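Local coordinates for protein hydrogenase-specific maturation endopeptidase (Thermococcus kodakarensis, PDB 5IJA) that probably acts as an endopeptidase that cleaves the precursor of a [NiFe] hydrogenase so that the enzyme can mature, at residues Arg24-Glu28 against Lys29-Val33; Phe41-Ala44 against Asn45-Gly49; Gly92-Asp95 against Gly96-Leu100. All coordinates share one frame; numbering follows the deposited sequence.

Contact 1: Arg24-Glu28 against Lys29-Val33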
# COMPACT_ATOMS: atom_id res chain seq x y z
N ARG A 24 0.08 -8.08 6.76
CA ARG A 24 0.27 -9.20 7.66
C ARG A 24 -0.59 -10.40 7.26
O ARG A 24 -0.13 -11.53 7.30
CB ARG A 24 -0.02 -8.79 9.11
CG ARG A 24 0.98 -7.77 9.63
CD ARG A 24 1.01 -7.71 11.15
NE ARG A 24 1.84 -6.58 11.59
CZ ARG A 24 1.34 -5.45 12.08
NH1 ARG A 24 0.03 -5.31 12.22
NH2 ARG A 24 2.16 -4.47 12.45
N ILE A 25 -1.83 -10.15 6.85
CA ILE A 25 -2.68 -11.24 6.36
C ILE A 25 -2.06 -11.91 5.14
O ILE A 25 -2.02 -13.13 5.05
CB ILE A 25 -4.10 -10.76 5.99
CG1 ILE A 25 -4.86 -10.27 7.22
CG2 ILE A 25 -4.90 -11.86 5.33
CD1 ILE A 25 -6.18 -9.60 6.88
N LEU A 26 -1.59 -11.10 4.20
CA LEU A 26 -0.94 -11.65 3.02
C LEU A 26 0.36 -12.40 3.38
O LEU A 26 0.66 -13.43 2.79
CB LEU A 26 -0.67 -10.53 2.01
CG LEU A 26 -1.94 -9.92 1.42
CD1 LEU A 26 -1.66 -8.54 0.86
CD2 LEU A 26 -2.53 -10.84 0.36
N ALA A 27 1.11 -11.88 4.35
CA ALA A 27 2.36 -12.52 4.77
C ALA A 27 2.07 -13.91 5.36
O ALA A 27 2.76 -14.88 5.04
CB ALA A 27 3.11 -11.65 5.77
N GLU A 28 1.04 -14.00 6.19
CA GLU A 28 0.62 -15.28 6.77
C GLU A 28 0.19 -16.26 5.68
O GLU A 28 0.31 -17.47 5.84
CB GLU A 28 -0.52 -15.08 7.78
CG GLU A 28 -1.04 -16.38 8.38
CD GLU A 28 -2.29 -16.19 9.23
OE1 GLU A 28 -2.69 -15.03 9.45
OE2 GLU A 28 -2.87 -17.21 9.67
N LYS A 29 -0.28 -15.72 4.56
CA LYS A 29 -0.73 -16.55 3.44
C LYS A 29 0.41 -16.94 2.51
O LYS A 29 0.18 -17.58 1.49
CB LYS A 29 -1.80 -15.84 2.62
CG LYS A 29 -3.19 -15.88 3.21
CD LYS A 29 -4.17 -15.24 2.22
CE LYS A 29 -5.59 -15.22 2.76
NZ LYS A 29 -6.54 -14.73 1.74
N GLY A 30 1.63 -16.51 2.84
CA GLY A 30 2.82 -16.93 2.11
C GLY A 30 3.37 -15.95 1.09
O GLY A 30 4.40 -16.21 0.46
N TYR A 31 2.71 -14.81 0.93
CA TYR A 31 3.13 -13.84 -0.09
C TYR A 31 4.37 -13.10 0.33
O TYR A 31 4.67 -12.98 1.53
CB TYR A 31 2.01 -12.85 -0.38
CG TYR A 31 0.83 -13.48 -1.07
CD1 TYR A 31 0.77 -13.55 -2.46
CD2 TYR A 31 -0.23 -13.99 -0.34
CE1 TYR A 31 -0.32 -14.13 -3.09
CE2 TYR A 31 -1.32 -14.56 -0.96
CZ TYR A 31 -1.36 -14.63 -2.33
OH TYR A 31 -2.45 -15.20 -2.94
N ASN A 32 5.08 -12.55 -0.66
CA ASN A 32 6.26 -11.77 -0.39
C ASN A 32 5.86 -10.36 0.00
O ASN A 32 5.57 -9.53 -0.86
CB ASN A 32 7.19 -11.76 -1.62
CG ASN A 32 8.48 -11.01 -1.38
OD1 ASN A 32 8.77 -10.56 -0.28
ND2 ASN A 32 9.28 -10.87 -2.44
N VAL A 33 5.84 -10.11 1.31
CA VAL A 33 5.42 -8.82 1.85
C VAL A 33 6.52 -8.10 2.59
O VAL A 33 7.14 -8.65 3.51
CB VAL A 33 4.23 -9.00 2.82
CG1 VAL A 33 3.81 -7.65 3.41
CG2 VAL A 33 3.09 -9.66 2.12
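V33 drops the knob of its CG2 methyl into a shallow hollow at the end of helix 18-28, 3.9 Å from CB of L26 and 3.7 Å from the backbone N of A27. Its CB meets the CB of A27 at 4.1 Å; the small methyl of alanine lets the returning chain lie close to the helix. The chain gets there by way of a Schellman motif: Y31 N reaches back to L26 O (3.1 Å), while G30 N bonds A27 O (3.0 Å) from above its carbonyl plane. G30 suits the turn because its phi is positive (100°), where a CB would jam against the preceding carbonyl oxygen. The motif's usual apolar partners, L26 and Y31, then cross obliquely, CD2 of each 4.0 Å apart. With CG beside its backbone N (chi1 -68°), the Y31 ring turns one edge to L26 O, its CD2 3.3 Å from that oxygen. Replacing the ring by an alanine's methyl is likely to open a gap beside CD2 of L26 and cost E144 its bond to the Y31 hydroxyl. The long arm of K29 passes I25 O, CG at 3.5 Å, before its ammonium pairs with E144 on helix 130-146.

Contact 2: Phe41-Ala44 against Asn45-Gly49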
# COMPACT_ATOMS: atom_id res chain seq x y z
N PHE A 41 13.02 3.34 2.44
CA PHE A 41 14.39 2.86 2.23
C PHE A 41 14.62 1.44 2.78
O PHE A 41 15.66 0.83 2.52
CB PHE A 41 15.38 3.86 2.83
CG PHE A 41 15.50 5.13 2.03
CD1 PHE A 41 15.75 5.07 0.67
CD2 PHE A 41 15.31 6.36 2.62
CE1 PHE A 41 15.85 6.22 -0.09
CE2 PHE A 41 15.40 7.52 1.87
CZ PHE A 41 15.66 7.46 0.52
N ARG A 42 13.63 0.92 3.51
CA ARG A 42 13.62 -0.50 3.86
C ARG A 42 13.65 -1.39 2.62
O ARG A 42 14.08 -2.54 2.66
CB ARG A 42 12.39 -0.85 4.70
CG ARG A 42 12.34 -0.17 6.06
CD ARG A 42 11.29 -0.80 6.95
NE ARG A 42 11.35 -0.30 8.33
CZ ARG A 42 10.46 -0.58 9.27
NH1 ARG A 42 9.42 -1.37 8.99
NH2 ARG A 42 10.60 -0.09 10.50
N LEU A 43 13.17 -0.85 1.52
CA LEU A 43 13.12 -1.60 0.29
C LEU A 43 14.52 -1.88 -0.28
O LEU A 43 14.71 -2.84 -1.02
CB LEU A 43 12.27 -0.83 -0.72
CG LEU A 43 12.07 -1.44 -2.11
CD1 LEU A 43 11.40 -2.80 -2.08
CD2 LEU A 43 11.24 -0.46 -2.90
N ALA A 44 15.47 -1.00 0.02
CA ALA A 44 16.83 -1.19 -0.51
C ALA A 44 17.36 -2.58 -0.18
O ALA A 44 17.90 -3.28 -1.05
CB ALA A 44 17.76 -0.12 0.04
N ASN A 45 17.16 -3.01 1.06
CA ASN A 45 17.65 -4.30 1.51
C ASN A 45 16.80 -5.49 1.07
O ASN A 45 17.22 -6.64 1.19
CB ASN A 45 17.77 -4.30 3.04
CG ASN A 45 18.86 -3.38 3.53
OD1 ASN A 45 19.94 -3.32 2.95
ND2 ASN A 45 18.57 -2.64 4.61
N HIS A 46 15.60 -5.22 0.56
CA HIS A 46 14.64 -6.29 0.35
C HIS A 46 14.37 -6.63 -1.12
O HIS A 46 14.11 -7.78 -1.47
CB HIS A 46 13.33 -5.92 1.04
CG HIS A 46 12.32 -7.03 1.05
ND1 HIS A 46 12.28 -8.00 2.03
CD2 HIS A 46 11.32 -7.34 0.18
CE1 HIS A 46 11.29 -8.84 1.78
NE2 HIS A 46 10.70 -8.47 0.66
N TYR A 47 14.39 -5.61 -1.98
CA TYR A 47 14.00 -5.80 -3.37
C TYR A 47 14.88 -6.84 -4.07
O TYR A 47 16.10 -6.84 -3.89
CB TYR A 47 14.08 -4.47 -4.13
CG TYR A 47 13.61 -4.60 -5.57
CD1 TYR A 47 12.29 -4.93 -5.86
CD2 TYR A 47 14.48 -4.37 -6.63
CE1 TYR A 47 11.86 -5.05 -7.17
CE2 TYR A 47 14.06 -4.50 -7.94
CZ TYR A 47 12.74 -4.83 -8.20
OH TYR A 47 12.31 -4.95 -9.50
N ASN A 48 14.25 -7.71 -4.85
CA ASN A 48 14.97 -8.79 -5.53
C ASN A 48 14.55 -8.94 -6.98
O ASN A 48 14.43 -10.05 -7.51
CB ASN A 48 14.75 -10.12 -4.78
CG ASN A 48 15.70 -11.22 -5.24
OD1 ASN A 48 16.87 -10.98 -5.54
ND2 ASN A 48 15.19 -12.45 -5.31
N GLY A 49 14.29 -7.81 -7.64
CA GLY A 49 14.00 -7.83 -9.07
C GLY A 49 12.56 -8.13 -9.45
O GLY A 49 12.26 -8.39 -10.63
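A type I beta turn, L43 to H46, lies in the loop between strands 33-37 and 52-59 and is closed where L43 meets H46 and Y47. The carbonyl oxygen of L43 takes two backbone N-H groups: Y47 N at 2.9 Å, lying in the carbonyl plane and nearly straight (N-H...O 164°), and H46 N at 3.0 Å, which comes from above that plane. The two bonds thus use different directions and together limit the rotation of this peptide. L43 and Y47 point the same way, side by side, and the leucine CD1 rests on the tyrosine CB at 3.8 Å. The two parallel strands that the loop joins are not neighbours, since strand 3-8 runs between them; L43, a branched apolar residue, packs on L4 and L6 of that middle strand and on helix 88-103. The CG of Y47 stands anti to its backbone N (chi1 -177°), and the chain folds round the ring so that G49 N lies 3.3 Å above its centre. A glycine fits there, its phi being positive (84°). The hydroxyl of Y47 bonds E50 O. A histidine suits position 46 because its NE2 reaches OD1 of N32, just ahead of strand 33-37.

Contact 3: Gly92-Asp95 against Gly96-Leu100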
# COMPACT_ATOMS: atom_id res chain seq x y z
N GLY A 92 4.97 10.16 1.40
CA GLY A 92 6.23 10.21 2.12
C GLY A 92 7.27 9.27 1.55
O GLY A 92 8.45 9.36 1.89
N ALA A 93 6.82 8.38 0.66
CA ALA A 93 7.67 7.33 0.10
C ALA A 93 8.13 7.62 -1.32
O ALA A 93 9.08 7.02 -1.81
CB ALA A 93 6.93 6.00 0.12
N ILE A 94 7.42 8.52 -1.99
CA ILE A 94 7.64 8.77 -3.41
C ILE A 94 9.09 9.16 -3.75
O ILE A 94 9.66 8.61 -4.68
CB ILE A 94 6.72 9.88 -3.94
CG1 ILE A 94 5.30 9.33 -4.11
CG2 ILE A 94 7.22 10.43 -5.27
CD1 ILE A 94 4.35 10.30 -4.76
N ASP A 95 9.66 10.09 -3.00
CA ASP A 95 11.01 10.58 -3.31
C ASP A 95 12.04 9.45 -3.19
O ASP A 95 12.88 9.27 -4.07
CB ASP A 95 11.37 11.76 -2.38
CG ASP A 95 10.79 13.09 -2.87
OD1 ASP A 95 10.06 13.10 -3.89
OD2 ASP A 95 11.07 14.14 -2.25
N GLY A 96 11.92 8.68 -2.12
CA GLY A 96 12.82 7.57 -1.87
C GLY A 96 12.60 6.46 -2.89
O GLY A 96 13.55 5.83 -3.34
N LEU A 97 11.34 6.23 -3.26
CA LEU A 97 11.09 5.22 -4.28
C LEU A 97 11.73 5.65 -5.60
O LEU A 97 12.29 4.82 -6.31
CB LEU A 97 9.59 4.97 -4.48
CG LEU A 97 9.24 3.86 -5.47
CD1 LEU A 97 9.78 2.50 -4.99
CD2 LEU A 97 7.73 3.82 -5.66
N LYS A 98 11.63 6.95 -5.92
CA LYS A 98 12.24 7.49 -7.14
C LYS A 98 13.75 7.27 -7.17
O LYS A 98 14.30 6.90 -8.20
CB LYS A 98 11.97 8.99 -7.30
CG LYS A 98 10.52 9.38 -7.54
CD LYS A 98 9.96 8.73 -8.79
CE LYS A 98 8.44 8.81 -8.78
NZ LYS A 98 7.86 8.16 -7.56
N LEU A 99 14.41 7.52 -6.04
CA LEU A 99 15.85 7.33 -5.93
C LEU A 99 16.21 5.86 -6.14
O LEU A 99 17.15 5.55 -6.88
CB LEU A 99 16.37 7.81 -4.57
CG LEU A 99 17.87 7.60 -4.27
CD1 LEU A 99 18.71 8.25 -5.32
CD2 LEU A 99 18.20 8.15 -2.89
N LEU A 100 15.47 4.96 -5.49
CA LEU A 100 15.75 3.54 -5.64
C LEU A 100 15.53 3.07 -7.07
O LEU A 100 16.24 2.20 -7.55
CB LEU A 100 14.89 2.71 -4.69
CG LEU A 100 15.25 2.97 -3.23
CD1 LEU A 100 14.24 2.25 -2.32
CD2 LEU A 100 16.65 2.47 -2.97
O HOH W 1 10.87 9.20 0.88
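I94 and K98, one helical turn apart, lie side by side and point the same way, the lysine doubling back over the isoleucine. Two bends in the K98 chain, at chi2 (-59°) and chi4 (-57°), return its end to the neighbour instead of letting it run into solvent. CE thereby comes 4.1 Å from the I94 CG2 methyl, and NZ lies only 3.3 Å from the same carbon, a close approach and not a bond. The ammonium also makes a weak bond to I94 O, the very oxygen that accepts K98 N at 2.9 Å, so that backbone and side chain of one lysine share a single carbonyl. Both residues rest on F78 of helix 76-80; a lysine suits this exposed position because its methylenes can cover apolar surface while its ammonium keeps that weak bond. L97 takes another side of the helix. With CG anti to its backbone N (chi1 -176°), it leans on L43, and A93, which sits a turn earlier, meets I40 of the same loop; the small methyl and the larger branched chain together form an apolar stripe. L97 N closes this turn on A93 O at 2.8 Å. One residue earlier a water takes the place of the direct bond: G92 O and G96 N stand 5.3 Å apart, and the water donates to the former at 2.6 Å and accepts from the latter at 3.2 Å. Because G96 has no side chain, the ring of F41 can come right up to its CA. D95, by contrast, is exposed, and its backbone oxygen accepts L99 N. A93 and L97 towards the loop, with D95 and K98 on the exposed side, are what an amphipathic alpha-helix shows, its i to i+4 backbone bonds interrupted by the water at G92 and G96.

Overall arrangement
Along the chain the three contacts follow in series, none nested within or crossing another. Contact 1 ends helix 18-28 and turns the chain into edge strand 33-37. Contact 2 closes a turn in the loop that leaves this strand, on the way past strand 3-8 to strand 52-59. Contact 3 comes much later, within helix 88-103. Contacts 1 and 2 have centres about 17 Å apart and meet through a probable hydrogen bond between N32 and H46. Contacts 2 and 3, with centres about 12 Å apart, meet by packing, A44 on L100 among others. Contacts 1 and 3 do not touch; contact 2 meets both.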